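Local coordinates for protein isomaltodextranase (Arthrobacter globiformis, PDB 5AWO) that hydrolyses (1->6)-alpha-D-glucosidic linkages of dextran-type polysaccharides, releasing successive isomaltose units from the non-reducing chain ends, at residues Gly472-Ala478 with Asn604-Met610; Val516-Val522 with Gly585-Ile591. All coordinates share one frame; numbering follows the deposited sequence.

Contact 1: Gly472-Ala478 with Asn604-Met610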
ATOM      1  N   GLY A 472      -6.000  30.636  -4.909  1.00 44.42           N
ATOM      2  CA  GLY A 472      -5.814  29.447  -4.091  1.00 41.53           C
ATOM      3  C   GLY A 472      -6.701  28.261  -4.432  1.00 37.35           C
ATOM      4  O   GLY A 472      -6.695  27.264  -3.703  1.00 40.63           O
ATOM      5  N   THR A 473      -7.447  28.349  -5.530  1.00 35.83           N
ATOM      6  CA  THR A 473      -8.391  27.289  -5.894  1.00 35.65           C
ATOM      7  C   THR A 473      -7.652  26.009  -6.301  1.00 33.00           C
ATOM      8  O   THR A 473      -6.932  25.996  -7.294  1.00 33.25           O
ATOM      9  CB  THR A 473      -9.315  27.715  -7.037  1.00 37.96           C
ATOM     10  OG1 THR A 473     -10.136  28.810  -6.604  1.00 38.53           O
ATOM     11  CG2 THR A 473     -10.221  26.572  -7.468  1.00 37.62           C
ATOM     12  N   THR A 474      -7.883  24.946  -5.542  1.00 30.12           N
ATOM     13  CA  THR A 474      -7.261  23.642  -5.804  1.00 28.22           C
ATOM     14  C   THR A 474      -8.354  22.606  -6.064  1.00 27.62           C
ATOM     15  O   THR A 474      -9.179  22.352  -5.174  1.00 29.03           O
ATOM     16  CB  THR A 474      -6.433  23.195  -4.603  1.00 29.10           C
ATOM     17  OG1 THR A 474      -5.573  24.262  -4.175  1.00 29.95           O
ATOM     18  CG2 THR A 474      -5.585  21.969  -4.958  1.00 28.30           C
ATOM     19  N   ARG A 475      -8.335  21.995  -7.253  1.00 24.42           N
ATOM     20  CA  ARG A 475      -9.277  20.927  -7.600  1.00 23.26           C
ATOM     21  C   ARG A 475      -8.663  19.524  -7.385  1.00 22.77           C
ATOM     22  O   ARG A 475      -7.580  19.238  -7.894  1.00 22.48           O
ATOM     23  CB  ARG A 475      -9.755  21.038  -9.048  1.00 23.77           C
ATOM     24  CG  ARG A 475     -10.740  19.957  -9.468  1.00 23.95           C
ATOM     25  CD  ARG A 475     -11.200  20.047 -10.884  1.00 24.14           C
ATOM     26  NE  ARG A 475     -11.991  21.267 -11.119  1.00 24.13           N
ATOM     27  CZ  ARG A 475     -12.545  21.589 -12.284  1.00 25.54           C
ATOM     28  NH1 ARG A 475     -12.414  20.824 -13.370  1.00 24.72           N
ATOM     29  NH2 ARG A 475     -13.234  22.737 -12.379  1.00 25.96           N
ATOM     30  N   TYR A 476      -9.426  18.674  -6.707  1.00 21.60           N
ATOM     31  CA  TYR A 476      -9.117  17.256  -6.469  1.00 20.84           C
ATOM     32  C   TYR A 476     -10.158  16.374  -7.145  1.00 20.95           C
ATOM     33  O   TYR A 476     -11.260  16.212  -6.630  1.00 20.74           O
ATOM     34  CB  TYR A 476      -9.098  16.969  -4.978  1.00 20.44           C
ATOM     35  CG  TYR A 476      -8.114  17.800  -4.228  1.00 21.17           C
ATOM     36  CD1 TYR A 476      -8.426  19.100  -3.841  1.00 22.50           C
ATOM     37  CD2 TYR A 476      -6.831  17.322  -3.937  1.00 20.25           C
ATOM     38  CE1 TYR A 476      -7.515  19.870  -3.145  1.00 22.81           C
ATOM     39  CE2 TYR A 476      -5.913  18.083  -3.240  1.00 22.08           C
ATOM     40  CZ  TYR A 476      -6.242  19.373  -2.859  1.00 23.96           C
ATOM     41  OH  TYR A 476      -5.308  20.109  -2.161  1.00 24.03           O
ATOM     42  N   PRO A 477      -9.821  15.770  -8.302  1.00 19.51           N
ATOM     43  CA  PRO A 477     -10.716  14.843  -8.969  1.00 19.14           C
ATOM     44  C   PRO A 477     -10.982  13.566  -8.169  1.00 20.58           C
ATOM     45  O   PRO A 477     -10.054  12.944  -7.660  1.00 19.62           O
ATOM     46  CB  PRO A 477      -9.970  14.507 -10.261  1.00 19.34           C
ATOM     47  CG  PRO A 477      -9.117  15.709 -10.499  1.00 19.49           C
ATOM     48  CD  PRO A 477      -8.636  16.048  -9.144  1.00 18.86           C
ATOM     49  N   ALA A 478     -12.244  13.176  -8.038  1.00 20.94           N
ATOM     50  CA  ALA A 478     -12.587  12.022  -7.206  1.00 20.15           C
ATOM     51  C   ALA A 478     -12.092  10.716  -7.818  1.00 20.03           C
ATOM     52  O   ALA A 478     -11.780   9.768  -7.080  1.00 18.38           O
ATOM     53  CB  ALA A 478     -14.102  11.958  -6.987  1.00 20.85           C
ATOM     54  N   ASN A 604     -17.847  14.087  -8.673  1.00 21.98           N
ATOM     55  CA  ASN A 604     -16.827  14.376  -9.686  1.00 22.46           C
ATOM     56  C   ASN A 604     -15.549  14.925  -9.087  1.00 22.89           C
ATOM     57  O   ASN A 604     -14.456  14.434  -9.395  1.00 21.65           O
ATOM     58  CB  ASN A 604     -17.392  15.370 -10.693  1.00 22.80           C
ATOM     59  CG  ASN A 604     -16.594  15.437 -11.981  1.00 24.30           C
ATOM     60  OD1 ASN A 604     -15.703  14.606 -12.275  1.00 25.41           O
ATOM     61  ND2 ASN A 604     -16.923  16.402 -12.770  1.00 22.89           N
ATOM     62  N   TRP A 605     -15.644  15.935  -8.232  1.00 21.90           N
ATOM     63  CA  TRP A 605     -14.485  16.532  -7.620  1.00 23.34           C
ATOM     64  C   TRP A 605     -14.832  17.354  -6.408  1.00 24.35           C
ATOM     65  O   TRP A 605     -16.020  17.653  -6.184  1.00 25.72           O
ATOM     66  CB  TRP A 605     -13.672  17.362  -8.626  1.00 22.48           C
ATOM     67  CG  TRP A 605     -14.377  18.425  -9.498  1.00 23.30           C
ATOM     68  CD1 TRP A 605     -14.537  18.372 -10.831  1.00 23.58           C
ATOM     69  CD2 TRP A 605     -14.902  19.711  -9.086  1.00 25.16           C
ATOM     70  NE1 TRP A 605     -15.143  19.530 -11.308  1.00 24.43           N
ATOM     71  CE2 TRP A 605     -15.372  20.359 -10.247  1.00 25.23           C
ATOM     72  CE3 TRP A 605     -15.015  20.367  -7.859  1.00 25.82           C
ATOM     73  CZ2 TRP A 605     -15.970  21.633 -10.207  1.00 25.01           C
ATOM     74  CZ3 TRP A 605     -15.613  21.638  -7.826  1.00 27.25           C
ATOM     75  CH2 TRP A 605     -16.073  22.243  -8.994  1.00 25.85           C
ATOM     76  N   ILE A 606     -13.837  17.650  -5.590  1.00 24.21           N
ATOM     77  CA  ILE A 606     -13.923  18.746  -4.635  1.00 24.56           C
ATOM     78  C   ILE A 606     -12.942  19.850  -5.038  1.00 26.09           C
ATOM     79  O   ILE A 606     -11.950  19.607  -5.740  1.00 25.65           O
ATOM     80  CB  ILE A 606     -13.699  18.327  -3.160  1.00 24.94           C
ATOM     81  CG1 ILE A 606     -12.251  17.879  -2.903  1.00 24.48           C
ATOM     82  CG2 ILE A 606     -14.679  17.233  -2.751  1.00 25.77           C
ATOM     83  CD1 ILE A 606     -11.941  17.735  -1.439  1.00 25.05           C
ATOM     84  N   GLU A 607     -13.247  21.072  -4.622  1.00 26.85           N
ATOM     85  CA  GLU A 607     -12.349  22.209  -4.774  1.00 27.92           C
ATOM     86  C   GLU A 607     -12.189  22.905  -3.449  1.00 30.57           C
ATOM     87  O   GLU A 607     -13.163  23.037  -2.690  1.00 30.99           O
ATOM     88  CB  GLU A 607     -12.864  23.181  -5.823  1.00 28.54           C
ATOM     89  CG  GLU A 607     -12.440  22.827  -7.226  1.00 28.25           C
ATOM     90  CD  GLU A 607     -12.871  23.841  -8.250  1.00 29.89           C
ATOM     91  OE1 GLU A 607     -13.407  24.911  -7.839  1.00 28.69           O
ATOM     92  OE2 GLU A 607     -12.668  23.574  -9.451  1.00 25.43           O
ATOM     93  N   LEU A 608     -10.961  23.307  -3.145  1.00 32.20           N
ATOM     94  CA  LEU A 608     -10.668  24.103  -1.968  1.00 34.96           C
ATOM     95  C   LEU A 608     -10.066  25.420  -2.417  1.00 38.43           C
ATOM     96  O   LEU A 608      -9.389  25.488  -3.453  1.00 35.01           O
ATOM     97  CB  LEU A 608      -9.689  23.391  -1.038  1.00 37.47           C
ATOM     98  CG  LEU A 608     -10.225  22.299  -0.122  1.00 39.30           C
ATOM     99  CD1 LEU A 608     -11.169  22.895   0.924  1.00 39.56           C
ATOM    100  CD2 LEU A 608     -10.903  21.192  -0.919  1.00 39.94           C
ATOM    101  N   ASP A 609     -10.335  26.468  -1.635  1.00 41.07           N
ATOM    102  CA  ASP A 609      -9.671  27.760  -1.781  1.00 42.44           C
ATOM    103  C   ASP A 609      -8.784  27.962  -0.567  1.00 45.06           C
ATOM    104  O   ASP A 609      -9.260  28.346   0.497  1.00 45.45           O
ATOM    105  CB  ASP A 609     -10.700  28.890  -1.870  1.00 44.28           C
ATOM    106  CG  ASP A 609     -11.622  28.756  -3.062  1.00 42.62           C
ATOM    107  OD1 ASP A 609     -11.240  28.141  -4.084  1.00 47.27           O
ATOM    108  OD2 ASP A 609     -12.743  29.282  -2.986  1.00 41.27           O
ATOM    109  N   MET A 610      -7.491  27.678  -0.718  1.00 45.96           N
ATOM    110  CA  MET A 610      -6.556  27.740   0.403  1.00 49.56           C
ATOM    111  C   MET A 610      -5.777  29.050   0.379  1.00 49.97           C
ATOM    112  O   MET A 610      -5.948  29.860  -0.529  1.00 48.09           O
ATOM    113  CB  MET A 610      -5.617  26.519   0.421  1.00 52.15           C
ATOM    114  CG  MET A 610      -4.830  26.243  -0.854  1.00 53.31           C
ATOM    115  SD  MET A 610      -3.866  24.719  -0.725  1.00 54.63           S
ATOM    116  CE  MET A 610      -5.155  23.475  -0.830  1.00 56.75           C
ATOM    117  OXT MET A 610      -4.981  29.333   1.275  1.00 52.82           O
TER
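Strands 473-477 and 604-609 run antiparallel, their axes 4.5 Å apart at closest and at 159°, with T474-L608 and Y476-I606 as hydrogen-bonded pairs and A478 N bonding N604 O beyond them. On the face that carries R475, E607 and W605, R475 reaches both of the others. Its chain runs straight as far as CD and bends at chi3 (-66°), which lays the guanidinium flat over the W605 indole, planes 9° apart and centres 3.9 Å apart. R475 CD sits over the five-membered ring in a CH-pi contact, while CZ makes an off-centre cation-pi contact. Both NE and NH2 of R475 close side-on upon a single oxygen, E607 OE2, the NE bond being 2.9 Å and using the anti lone pair of E607 OE2. Stack and salt bridge together fix the guanidinium's rotation; E607 OE1 forms a salt bridge with R531 of neighbouring strand 526-535. In this CBM35-type beta-sandwich module the pairing joins strand 473-477, with which the chain enters from the preceding domain, to the last strand, 601-609. The other face is mostly apolar near Y476: its CB meets I606 CG1 at 3.9 Å, while its OH bonds P401 O. Where the chain ends, M610 N reaches G472 O from one face of its carbonyl plane and T474 OG1 from the other; T474 OG1 also bonds K469.

Contact 2: Val516-Val522 with Gly585-Ile591; sequences VTFAVQV and GLNLVTI
T517 and T590 hold the same first torsion (chi1 -62° and -65°), each OG1 opposite its own carbonyl carbon, and this turns the two hydroxyls onto one another across a non-hydrogen-bonded pair. Their OG1 atoms are 2.7 Å apart in a hydrogen bond that either could donate, and T517 CG2 packs against T590 OG1. The strands belong to one sheet of the CBM35-type beta-sandwich, where 585-592 lies between 515-522 and 542-549 and all neighbours are antiparallel. The ladder is regular: V516-I591, F518-V589 and V520-N587 each exchange two backbone bonds of 2.8 to 2.9 Å, and V522 N bonds G585 O at the end. Further along the face of the threonines, A519 CB touches two leucine methyls, L586 CD1 and L588 CD1, each 3.9 Å away. Beside them the Q521 chain, bent at chi2 (88°), lays its amide alongside the G585-L586 backbone, with OE1 3.4 Å from L586 CA.

The face of F518, V520 and V589 looks into the sandwich. There F518 and I591 lie side by side, I591 CG2 reaching the edge of the phenyl ring at CE2; L603 and I606 of strand 601-609 pack on F518 as well, and L603 also on I591. V520 CG2 touches V589 CG2 and, still closer, the CB of N587. The N587 amide is a polar group in this buried row; its ND2 bonds D583 O in the short connection from strand 574-582 of the facing sheet, which holds the amide to its own chain. Across the strands that same ND2 lies 3.6 Å from V522 CG2.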
ATOM      1  N   VAL A 516     -15.083   8.406  -0.082  1.00 18.73           N
ATOM      2  CA  VAL A 516     -13.932   8.908  -0.842  1.00 18.79           C
ATOM      3  C   VAL A 516     -13.091   9.744   0.085  1.00 19.86           C
ATOM      4  O   VAL A 516     -13.609  10.552   0.871  1.00 19.86           O
ATOM      5  CB  VAL A 516     -14.346   9.764  -2.051  1.00 19.26           C
ATOM      6  CG1 VAL A 516     -13.129  10.277  -2.814  1.00 20.14           C
ATOM      7  CG2 VAL A 516     -15.244   8.971  -2.974  1.00 20.10           C
ATOM      8  N   THR A 517     -11.777   9.547   0.029  1.00 18.09           N
ATOM      9  CA  THR A 517     -10.841  10.288   0.862  1.00 17.74           C
ATOM     10  C   THR A 517      -9.846  11.058   0.014  1.00 18.08           C
ATOM     11  O   THR A 517      -9.216  10.499  -0.911  1.00 18.42           O
ATOM     12  CB  THR A 517     -10.083   9.364   1.845  1.00 18.07           C
ATOM     13  OG1 THR A 517     -11.031   8.740   2.734  1.00 18.12           O
ATOM     14  CG2 THR A 517      -9.039  10.086   2.638  1.00 18.08           C
ATOM     15  N   PHE A 518      -9.691  12.329   0.360  1.00 18.57           N
ATOM     16  CA  PHE A 518      -8.765  13.264  -0.277  1.00 18.50           C
ATOM     17  C   PHE A 518      -7.751  13.716   0.752  1.00 19.82           C
ATOM     18  O   PHE A 518      -8.098  13.998   1.906  1.00 20.81           O
ATOM     19  CB  PHE A 518      -9.489  14.525  -0.780  1.00 18.74           C
ATOM     20  CG  PHE A 518     -10.587  14.262  -1.759  1.00 18.83           C
ATOM     21  CD1 PHE A 518     -10.340  14.250  -3.126  1.00 20.26           C
ATOM     22  CD2 PHE A 518     -11.895  14.090  -1.316  1.00 21.69           C
ATOM     23  CE1 PHE A 518     -11.352  14.047  -4.037  1.00 20.35           C
ATOM     24  CE2 PHE A 518     -12.911  13.878  -2.218  1.00 20.58           C
ATOM     25  CZ  PHE A 518     -12.655  13.854  -3.580  1.00 21.69           C
ATOM     26  N   ALA A 519      -6.490  13.834   0.343  1.00 19.27           N
ATOM     27  CA  ALA A 519      -5.491  14.469   1.160  1.00 19.60           C
ATOM     28  C   ALA A 519      -5.314  15.889   0.690  1.00 19.89           C
ATOM     29  O   ALA A 519      -5.118  16.133  -0.482  1.00 19.60           O
ATOM     30  CB  ALA A 519      -4.168  13.733   1.061  1.00 19.76           C
ATOM     31  N   VAL A 520      -5.357  16.831   1.625  1.00 22.12           N
ATOM     32  CA  VAL A 520      -5.255  18.242   1.277  1.00 23.55           C
ATOM     33  C   VAL A 520      -4.249  18.905   2.215  1.00 25.55           C
ATOM     34  O   VAL A 520      -4.211  18.609   3.403  1.00 27.88           O
ATOM     35  CB  VAL A 520      -6.634  18.963   1.352  1.00 23.79           C
ATOM     36  CG1 VAL A 520      -7.695  18.223   0.566  1.00 23.75           C
ATOM     37  CG2 VAL A 520      -7.084  19.145   2.780  1.00 25.96           C
ATOM     38  N   GLN A 521      -3.437  19.795   1.656  1.00 26.86           N
ATOM     39  CA  GLN A 521      -2.427  20.527   2.418  1.00 29.12           C
ATOM     40  C   GLN A 521      -2.810  22.015   2.394  1.00 30.86           C
ATOM     41  O   GLN A 521      -3.086  22.558   1.325  1.00 30.73           O
ATOM     42  CB  GLN A 521      -1.041  20.303   1.803  1.00 29.31           C
ATOM     43  CG  GLN A 521       0.145  20.669   2.695  1.00 30.56           C
ATOM     44  CD  GLN A 521       0.615  19.544   3.612  1.00 31.70           C
ATOM     45  OE1 GLN A 521       0.131  18.422   3.531  1.00 32.44           O
ATOM     46  NE2 GLN A 521       1.552  19.855   4.503  1.00 32.74           N
ATOM     47  N   VAL A 522      -2.886  22.630   3.577  1.00 35.00           N
ATOM     48  CA  VAL A 522      -3.155  24.084   3.714  1.00 37.17           C
ATOM     49  C   VAL A 522      -2.146  24.734   4.672  1.00 35.96           C
ATOM     50  O   VAL A 522      -1.529  24.054   5.479  1.00 36.67           O
ATOM     51  CB  VAL A 522      -4.596  24.392   4.213  1.00 38.71           C
ATOM     52  CG1 VAL A 522      -5.629  24.060   3.148  1.00 39.04           C
ATOM     53  CG2 VAL A 522      -4.895  23.661   5.498  1.00 39.37           C
ATOM     54  N   GLY A 585      -1.155  22.333   7.027  1.00 32.05           N
ATOM     55  CA  GLY A 585      -0.492  21.096   6.661  1.00 29.91           C
ATOM     56  C   GLY A 585      -1.526  20.092   6.232  1.00 27.31           C
ATOM     57  O   GLY A 585      -2.494  20.456   5.583  1.00 27.08           O
ATOM     58  N   LEU A 586      -1.313  18.834   6.619  1.00 27.73           N
ATOM     59  CA  LEU A 586      -2.017  17.712   6.015  1.00 25.74           C
ATOM     60  C   LEU A 586      -3.353  17.448   6.692  1.00 24.19           C
ATOM     61  O   LEU A 586      -3.404  17.220   7.895  1.00 24.88           O
ATOM     62  CB  LEU A 586      -1.163  16.439   6.105  1.00 24.30           C
ATOM     63  CG  LEU A 586      -1.819  15.149   5.572  1.00 23.19           C
ATOM     64  CD1 LEU A 586      -2.132  15.202   4.080  1.00 21.64           C
ATOM     65  CD2 LEU A 586      -0.903  13.975   5.890  1.00 22.95           C
ATOM     66  N   ASN A 587      -4.402  17.420   5.880  1.00 23.05           N
ATOM     67  CA  ASN A 587      -5.724  17.032   6.338  1.00 24.64           C
ATOM     68  C   ASN A 587      -6.244  15.936   5.433  1.00 21.92           C
ATOM     69  O   ASN A 587      -6.024  15.981   4.217  1.00 21.66           O
ATOM     70  CB  ASN A 587      -6.706  18.226   6.275  1.00 27.58           C
ATOM     71  CG  ASN A 587      -6.291  19.371   7.175  1.00 30.68           C
ATOM     72  OD1 ASN A 587      -6.665  19.425   8.366  1.00 32.31           O
ATOM     73  ND2 ASN A 587      -5.475  20.264   6.631  1.00 30.22           N
ATOM     74  N   LEU A 588      -6.962  14.984   6.014  1.00 21.60           N
ATOM     75  CA  LEU A 588      -7.708  14.009   5.234  1.00 20.35           C
ATOM     76  C   LEU A 588      -9.173  14.403   5.225  1.00 19.94           C
ATOM     77  O   LEU A 588      -9.802  14.452   6.299  1.00 22.00           O
ATOM     78  CB  LEU A 588      -7.538  12.600   5.802  1.00 19.30           C
ATOM     79  CG  LEU A 588      -6.149  11.952   5.682  1.00 19.56           C
ATOM     80  CD1 LEU A 588      -5.657  11.976   4.239  1.00 19.52           C
ATOM     81  CD2 LEU A 588      -5.105  12.570   6.592  1.00 20.57           C
ATOM     82  N   VAL A 589      -9.696  14.708   4.051  1.00 20.49           N
ATOM     83  CA  VAL A 589     -11.095  15.102   3.899  1.00 21.39           C
ATOM     84  C   VAL A 589     -11.799  13.910   3.296  1.00 22.39           C
ATOM     85  O   VAL A 589     -11.508  13.514   2.155  1.00 21.74           O
ATOM     86  CB  VAL A 589     -11.240  16.365   3.020  1.00 23.30           C
ATOM     87  CG1 VAL A 589     -12.708  16.717   2.822  1.00 24.30           C
ATOM     88  CG2 VAL A 589     -10.507  17.539   3.657  1.00 23.29           C
ATOM     89  N   THR A 590     -12.701  13.324   4.075  1.00 20.26           N
ATOM     90  CA  THR A 590     -13.456  12.147   3.695  1.00 21.11           C
ATOM     91  C   THR A 590     -14.940  12.479   3.581  1.00 23.41           C
ATOM     92  O   THR A 590     -15.522  13.079   4.501  1.00 25.69           O
ATOM     93  CB  THR A 590     -13.194  11.000   4.683  1.00 21.50           C
ATOM     94  OG1 THR A 590     -11.800  10.626   4.578  1.00 21.41           O
ATOM     95  CG2 THR A 590     -14.059   9.782   4.423  1.00 20.31           C
ATOM     96  N   ILE A 591     -15.519  12.072   2.466  1.00 22.28           N
ATOM     97  CA  ILE A 591     -16.949  12.224   2.161  1.00 22.36           C
ATOM     98  C   ILE A 591     -17.518  10.846   1.887  1.00 23.47           C
ATOM     99  O   ILE A 591     -16.970  10.111   1.065  1.00 22.53           O
ATOM    100  CB  ILE A 591     -17.215  13.189   0.970  1.00 23.98           C
ATOM    101  CG1 ILE A 591     -18.711  13.226   0.623  1.00 24.51           C
ATOM    102  CG2 ILE A 591     -16.383  12.828  -0.264  1.00 23.62           C
ATOM    103  CD1 ILE A 591     -19.119  14.389  -0.278  1.00 25.13           C
TER

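In the fold
Contacts 1 and 2 lie in the two facing sheets of the C-terminal carbohydrate-binding module, with centres about 11 Å apart, and they meet in its core. Strands 585-592 and 601-609 follow one another in the chain, so the polypeptide leaves contact 2 and crosses to the other sheet to form contact 1. I606 CD1 packs 3.6 Å from F518 CD2, while Y476 CE2 and M610 SD come against backbone carbonyls of strand 515-522, 3.5 Å from A519 O and 3.1 Å from Q521 O. Neither contact is near the probable nucleophile D201 and proton donor D262 of the TIM barrel. Y476 and A519 also both touch the 395-401 region of the preceding beta-sandwich domain.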